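Local coordinates for protein fucose-binding lectin (Kordia periserrulae, PDB 6HTN) that binds fucose-type sugars as a beta-propeller lectin, holding methyl alpha-L-fucopyranoside in pockets between neighbouring blades, at residues L42-T55 and R67-L80. Residues are numbered along the deposited sequence; the frame is centred on the assembly and turned at random. Where two conformers were deposited one is given.
Sequences LTNQFSAISGAGAT and RVYAIGTDGKIIEL. Unlike the reference sequence in segment 67-80: Asp74 (reference Asn). With MFU (methyl alpha-L-fucopyranoside), chain H.
The Phe46 ring lies between two aliphatic groups: Leu80 CD2 sits over the centre of one face in a CH-pi contact, 3.6 Å from the ring centroid and nearly on the normal, while Gln45 CB rests on the opposite face, displaced toward the rim. Leu80 CD1 lies over the same face as CD2, nearer the rim, 3.6 Å from Phe46 CD2, and also meets Leu42 CD1, so both branches of one leucine are engaged. The Tyr69 ring receives Thr55 CG2 at its edge, and the Arg67 guanidinium presents its edge to the sugar.

Pairing of a blade's edge strand with its neighbour is illustrated here. Residues 53-55 and 67-71 are parts of strands 53-58 and 64-71, the antiparallel hairpin that opens a four-stranded blade, while residues 42-52 lead in from the preceding blade; on the side of Leu42, Leu27 of that blade adds to the apolar packing between the two sheets. Arg67 N donates almost straight to Thr55 O (175°), and Gly53 and Tyr69 exchange a pair of backbone bonds.

Beyond the regular ladder, a side chain takes over from the backbone. With chi1 at 75°, Ser50 OG sits between its own N and carbonyl carbon, where it accepts from Ile71 N at 2.9 Å and donates to Gly51 O at 2.7 Å. Ile49 N then bonds Ile71 O, and Ile49 CG1 packs 3.7 Å from Ile71 CG2. A water bridges Ser47 O to Thr73 N.

At the sugar-facing end, Arg67 NE and NH2 donate to fucoside O4 and O5, whereas Glu79 accepts from O3 and O4. Tyr69 OH donates to Glu79 OE2 at 2.6 Å, a second-shell bond that helps fix the carboxylate, and Asp83 pairs with Arg67 NH2.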
loop_
_atom_site.group_PDB
_atom_site.type_symbol
_atom_site.label_atom_id
_atom_site.label_comp_id
_atom_site.label_asym_id
_atom_site.label_seq_id
_atom_site.Cartn_x
_atom_site.Cartn_y
_atom_site.Cartn_z
ATOM N N LEU A 42 -21.686 -12.315 3.718
ATOM C CA LEU A 42 -20.502 -11.848 4.477
ATOM C C LEU A 42 -20.540 -10.316 4.639
ATOM O O LEU A 42 -19.991 -9.814 5.602
ATOM C CB LEU A 42 -19.232 -12.326 3.759
ATOM C CG LEU A 42 -17.913 -11.785 4.310
ATOM C CD1 LEU A 42 -16.800 -12.847 4.141
ATOM C CD2 LEU A 42 -17.536 -10.486 3.581
ATOM N N THR A 43 -21.170 -9.642 3.683
ATOM C CA THR A 43 -21.118 -8.161 3.556
ATOM C C THR A 43 -21.448 -7.477 4.873
ATOM O O THR A 43 -22.502 -7.781 5.489
ATOM C CB THR A 43 -22.059 -7.700 2.469
ATOM O OG1 THR A 43 -21.627 -8.264 1.244
ATOM C CG2 THR A 43 -22.137 -6.192 2.330
ATOM N N ASN A 44 -20.583 -6.531 5.279
ATOM C CA ASN A 44 -20.774 -5.608 6.426
ATOM C C ASN A 44 -20.659 -6.335 7.761
ATOM O O ASN A 44 -20.903 -5.668 8.777
ATOM C CB ASN A 44 -22.071 -4.799 6.267
ATOM C CG ASN A 44 -21.895 -3.746 5.202
ATOM O OD1 ASN A 44 -20.774 -3.310 4.889
ATOM N ND2 ASN A 44 -22.999 -3.269 4.628
ATOM N N GLN A 45 -20.296 -7.609 7.820
ATOM C CA GLN A 45 -20.177 -8.290 9.109
ATOM C C GLN A 45 -18.824 -8.070 9.770
ATOM O O GLN A 45 -18.749 -8.117 11.007
ATOM C CB GLN A 45 -20.407 -9.789 9.019
ATOM C CG GLN A 45 -21.813 -10.210 8.659
ATOM C CD GLN A 45 -21.983 -11.695 8.973
ATOM O OE1 GLN A 45 -21.722 -12.150 10.089
ATOM N NE2 GLN A 45 -22.299 -12.481 7.947
ATOM N N PHE A 46 -17.755 -7.895 8.992
ATOM C CA PHE A 46 -16.388 -8.015 9.540
ATOM C C PHE A 46 -15.490 -6.826 9.128
ATOM O O PHE A 46 -15.446 -6.478 7.952
ATOM C CB PHE A 46 -15.734 -9.310 9.072
ATOM C CG PHE A 46 -16.582 -10.538 9.320
ATOM C CD1 PHE A 46 -16.733 -11.059 10.572
ATOM C CD2 PHE A 46 -17.234 -11.122 8.249
ATOM C CE1 PHE A 46 -17.526 -12.184 10.767
ATOM C CE2 PHE A 46 -17.953 -12.304 8.420
ATOM C CZ PHE A 46 -18.127 -12.795 9.691
ATOM N N SER A 47 -14.834 -6.230 10.105
ATOM C CA SER A 47 -13.861 -5.139 9.909
ATOM C C SER A 47 -12.511 -5.737 9.501
ATOM O O SER A 47 -12.106 -6.793 10.038
ATOM C CB SER A 47 -13.728 -4.297 11.139
ATOM O OG SER A 47 -14.910 -3.497 11.270
ATOM N N ALA A 48 -11.788 -5.035 8.620
ATOM C CA ALA A 48 -10.414 -5.462 8.273
ATOM C C ALA A 48 -9.625 -4.225 7.866
ATOM O O ALA A 48 -10.223 -3.117 7.740
ATOM C CB ALA A 48 -10.463 -6.485 7.172
ATOM N N ILE A 49 -8.336 -4.385 7.655
ATOM C CA ILE A 49 -7.447 -3.265 7.243
ATOM C C ILE A 49 -6.668 -3.637 5.979
ATOM O O ILE A 49 -5.774 -2.879 5.560
ATOM C CB ILE A 49 -6.496 -2.854 8.370
ATOM C CG1 ILE A 49 -5.470 -3.946 8.731
ATOM C CG2 ILE A 49 -7.302 -2.398 9.579
ATOM C CD1 ILE A 49 -4.478 -3.515 9.771
ATOM N N SER A 50 -7.001 -4.762 5.367
ATOM C CA SER A 50 -6.460 -5.150 4.054
ATOM C C SER A 50 -7.601 -5.657 3.182
ATOM O O SER A 50 -8.685 -5.894 3.692
ATOM C CB SER A 50 -5.373 -6.191 4.203
ATOM O OG SER A 50 -5.974 -7.456 4.507
ATOM N N GLY A 51 -7.228 -5.918 1.941
ATOM C CA GLY A 51 -8.067 -6.751 1.079
ATOM C C GLY A 51 -8.081 -8.170 1.575
ATOM O O GLY A 51 -7.497 -8.521 2.594
ATOM N N ALA A 52 -8.757 -9.032 0.837
ATOM C CA ALA A 52 -8.960 -10.417 1.261
ATOM C C ALA A 52 -8.499 -11.349 0.146
ATOM O O ALA A 52 -8.677 -11.052 -1.037
ATOM C CB ALA A 52 -10.396 -10.601 1.610
ATOM N N GLY A 53 -7.820 -12.387 0.528
ATOM C CA GLY A 53 -7.566 -13.520 -0.367
ATOM C C GLY A 53 -8.644 -14.556 -0.135
ATOM O O GLY A 53 -9.188 -14.620 0.974
ATOM N N ALA A 54 -8.995 -15.271 -1.176
ATOM C CA ALA A 54 -10.078 -16.251 -1.048
ATOM C C ALA A 54 -9.713 -17.551 -1.745
ATOM O O ALA A 54 -9.086 -17.515 -2.837
ATOM C CB ALA A 54 -11.339 -15.647 -1.617
ATOM N N THR A 55 -10.273 -18.628 -1.224
ATOM C CA THR A 55 -10.187 -19.953 -1.877
ATOM C C THR A 55 -11.521 -20.659 -1.602
ATOM O O THR A 55 -12.214 -20.309 -0.631
ATOM C CB THR A 55 -8.946 -20.722 -1.380
ATOM O OG1 THR A 55 -8.802 -21.837 -2.292
ATOM C CG2 THR A 55 -9.016 -21.125 0.059
ATOM N N ARG A 67 -13.143 -19.978 2.084
ATOM C CA ARG A 67 -12.293 -19.421 3.128
ATOM C C ARG A 67 -11.718 -18.103 2.612
ATOM O O ARG A 67 -11.213 -18.051 1.489
ATOM C CB ARG A 67 -11.171 -20.403 3.490
ATOM C CG ARG A 67 -11.643 -21.729 4.070
ATOM C CD ARG A 67 -12.228 -21.556 5.439
ATOM N NE ARG A 67 -12.644 -22.839 6.054
ATOM C CZ ARG A 67 -13.814 -23.415 5.849
ATOM N NH1 ARG A 67 -14.729 -22.905 5.034
ATOM N NH2 ARG A 67 -14.056 -24.558 6.483
ATOM N N VAL A 68 -11.831 -17.076 3.438
ATOM C CA VAL A 68 -11.396 -15.700 3.107
ATOM C C VAL A 68 -10.417 -15.276 4.190
ATOM O O VAL A 68 -10.663 -15.501 5.379
ATOM C CB VAL A 68 -12.643 -14.764 3.073
ATOM C CG1 VAL A 68 -12.300 -13.352 2.852
ATOM C CG2 VAL A 68 -13.617 -15.212 2.036
ATOM N N TYR A 69 -9.312 -14.662 3.785
ATOM C CA TYR A 69 -8.190 -14.273 4.660
ATOM C C TYR A 69 -7.859 -12.795 4.478
ATOM O O TYR A 69 -7.646 -12.346 3.347
ATOM C CB TYR A 69 -6.956 -15.152 4.351
ATOM C CG TYR A 69 -7.201 -16.633 4.522
ATOM C CD1 TYR A 69 -7.096 -17.216 5.774
ATOM C CD2 TYR A 69 -7.656 -17.395 3.460
ATOM C CE1 TYR A 69 -7.391 -18.566 5.946
ATOM C CE2 TYR A 69 -7.975 -18.729 3.620
ATOM C CZ TYR A 69 -7.860 -19.310 4.871
ATOM O OH TYR A 69 -8.237 -20.621 5.052
ATOM N N ALA A 70 -7.833 -12.059 5.572
ATOM C CA ALA A 70 -7.536 -10.629 5.564
ATOM C C ALA A 70 -6.734 -10.286 6.788
ATOM O O ALA A 70 -6.538 -11.127 7.648
ATOM C CB ALA A 70 -8.821 -9.811 5.522
ATOM N N ILE A 71 -6.258 -9.060 6.864
ATOM C CA ILE A 71 -5.622 -8.536 8.093
ATOM C C ILE A 71 -6.699 -7.853 8.936
ATOM O O ILE A 71 -7.399 -6.964 8.439
ATOM C CB ILE A 71 -4.459 -7.601 7.767
ATOM C CG1 ILE A 71 -3.468 -8.227 6.779
ATOM C CG2 ILE A 71 -3.790 -7.189 9.077
ATOM C CD1 ILE A 71 -3.039 -9.625 7.151
ATOM N N GLY A 72 -6.842 -8.302 10.181
ATOM C CA GLY A 72 -7.839 -7.679 11.064
ATOM C C GLY A 72 -7.326 -6.380 11.672
ATOM O O GLY A 72 -6.190 -5.995 11.460
ATOM N N THR A 73 -8.188 -5.774 12.501
ATOM C CA THR A 73 -7.901 -4.442 13.052
ATOM C C THR A 73 -6.841 -4.532 14.137
ATOM O O THR A 73 -6.380 -3.456 14.554
ATOM C CB THR A 73 -9.193 -3.773 13.531
ATOM O OG1 THR A 73 -9.673 -4.586 14.604
ATOM C CG2 THR A 73 -10.198 -3.638 12.419
ATOM N N ASP A 74 -6.409 -5.725 14.534
ATOM C CA ASP A 74 -5.259 -5.903 15.462
ATOM C C ASP A 74 -3.949 -6.263 14.734
ATOM O O ASP A 74 -2.957 -6.610 15.395
ATOM C CB ASP A 74 -5.564 -6.998 16.480
ATOM C CG ASP A 74 -5.853 -8.355 15.826
ATOM O OD1 ASP A 74 -5.952 -8.452 14.545
ATOM O OD2 ASP A 74 -6.074 -9.326 16.618
ATOM N N GLY A 75 -3.922 -6.181 13.403
ATOM C CA GLY A 75 -2.693 -6.505 12.659
ATOM C C GLY A 75 -2.504 -7.990 12.441
ATOM O O GLY A 75 -1.471 -8.373 11.884
ATOM N N LYS A 76 -3.437 -8.833 12.863
ATOM C CA LYS A 76 -3.272 -10.288 12.729
ATOM C C LYS A 76 -4.201 -10.827 11.656
ATOM O O LYS A 76 -5.291 -10.265 11.408
ATOM C CB LYS A 76 -3.519 -10.958 14.070
ATOM C CG LYS A 76 -2.474 -10.504 15.088
ATOM C CD LYS A 76 -2.211 -11.437 16.205
ATOM C CE LYS A 76 -1.160 -10.968 17.155
ATOM N NZ LYS A 76 -1.369 -11.507 18.513
ATOM N N ILE A 77 -3.781 -11.893 11.008
ATOM C CA ILE A 77 -4.600 -12.550 9.977
ATOM C C ILE A 77 -5.917 -13.032 10.579
ATOM O O ILE A 77 -5.912 -13.667 11.648
ATOM C CB ILE A 77 -3.844 -13.668 9.231
ATOM C CG1 ILE A 77 -2.606 -13.069 8.546
ATOM C CG2 ILE A 77 -4.753 -14.368 8.239
ATOM C CD1 ILE A 77 -1.564 -14.095 8.113
ATOM N N ILE A 78 -7.014 -12.718 9.889
ATOM C CA ILE A 78 -8.361 -13.248 10.220
ATOM C C ILE A 78 -8.771 -14.206 9.117
ATOM O O ILE A 78 -8.484 -13.956 7.930
ATOM C CB ILE A 78 -9.389 -12.129 10.428
ATOM C CG1 ILE A 78 -9.637 -11.300 9.173
ATOM C CG2 ILE A 78 -8.956 -11.247 11.577
ATOM C CD1 ILE A 78 -10.852 -10.372 9.303
ATOM N N GLU A 79 -9.414 -15.301 9.505
ATOM C CA GLU A 79 -9.937 -16.308 8.587
ATOM C C GLU A 79 -11.474 -16.320 8.740
ATOM O O GLU A 79 -11.904 -16.525 9.869
ATOM C CB GLU A 79 -9.358 -17.671 8.906
ATOM C CG GLU A 79 -9.979 -18.778 8.042
ATOM C CD GLU A 79 -9.513 -20.184 8.391
ATOM O OE1 GLU A 79 -9.423 -20.485 9.617
ATOM O OE2 GLU A 79 -9.318 -20.998 7.433
ATOM N N LEU A 80 -12.170 -16.119 7.665
ATOM C CA LEU A 80 -13.652 -16.187 7.620
ATOM C C LEU A 80 -14.067 -17.398 6.789
ATOM O O LEU A 80 -13.536 -17.647 5.684
ATOM C CB LEU A 80 -14.208 -14.882 7.094
ATOM C CG LEU A 80 -13.763 -13.676 7.900
ATOM C CD1 LEU A 80 -14.093 -12.402 7.123
ATOM C CD2 LEU A 80 -14.336 -13.642 9.314
HETATM C C1 MFU H . -12.278 -24.960 9.888
HETATM C C2 MFU H . -11.378 -23.767 10.208
HETATM C C3 MFU H . -9.943 -24.149 9.854
HETATM C C4 MFU H . -9.870 -24.497 8.401
HETATM C C5 MFU H . -10.810 -25.709 8.152
HETATM C C6 MFU H . -10.800 -26.113 6.698
HETATM O O1 MFU H . -11.894 -25.986 10.819
HETATM O O2 MFU H . -11.521 -23.488 11.604
HETATM O O3 MFU H . -9.080 -23.069 10.222
HETATM O O4 MFU H . -10.315 -23.452 7.545
HETATM O O5 MFU H . -12.184 -25.278 8.511
HETATM C CM MFU H . -12.671 -27.155 10.498
HETATM O O HOH W 1 -10.811 -7.148 12.509
#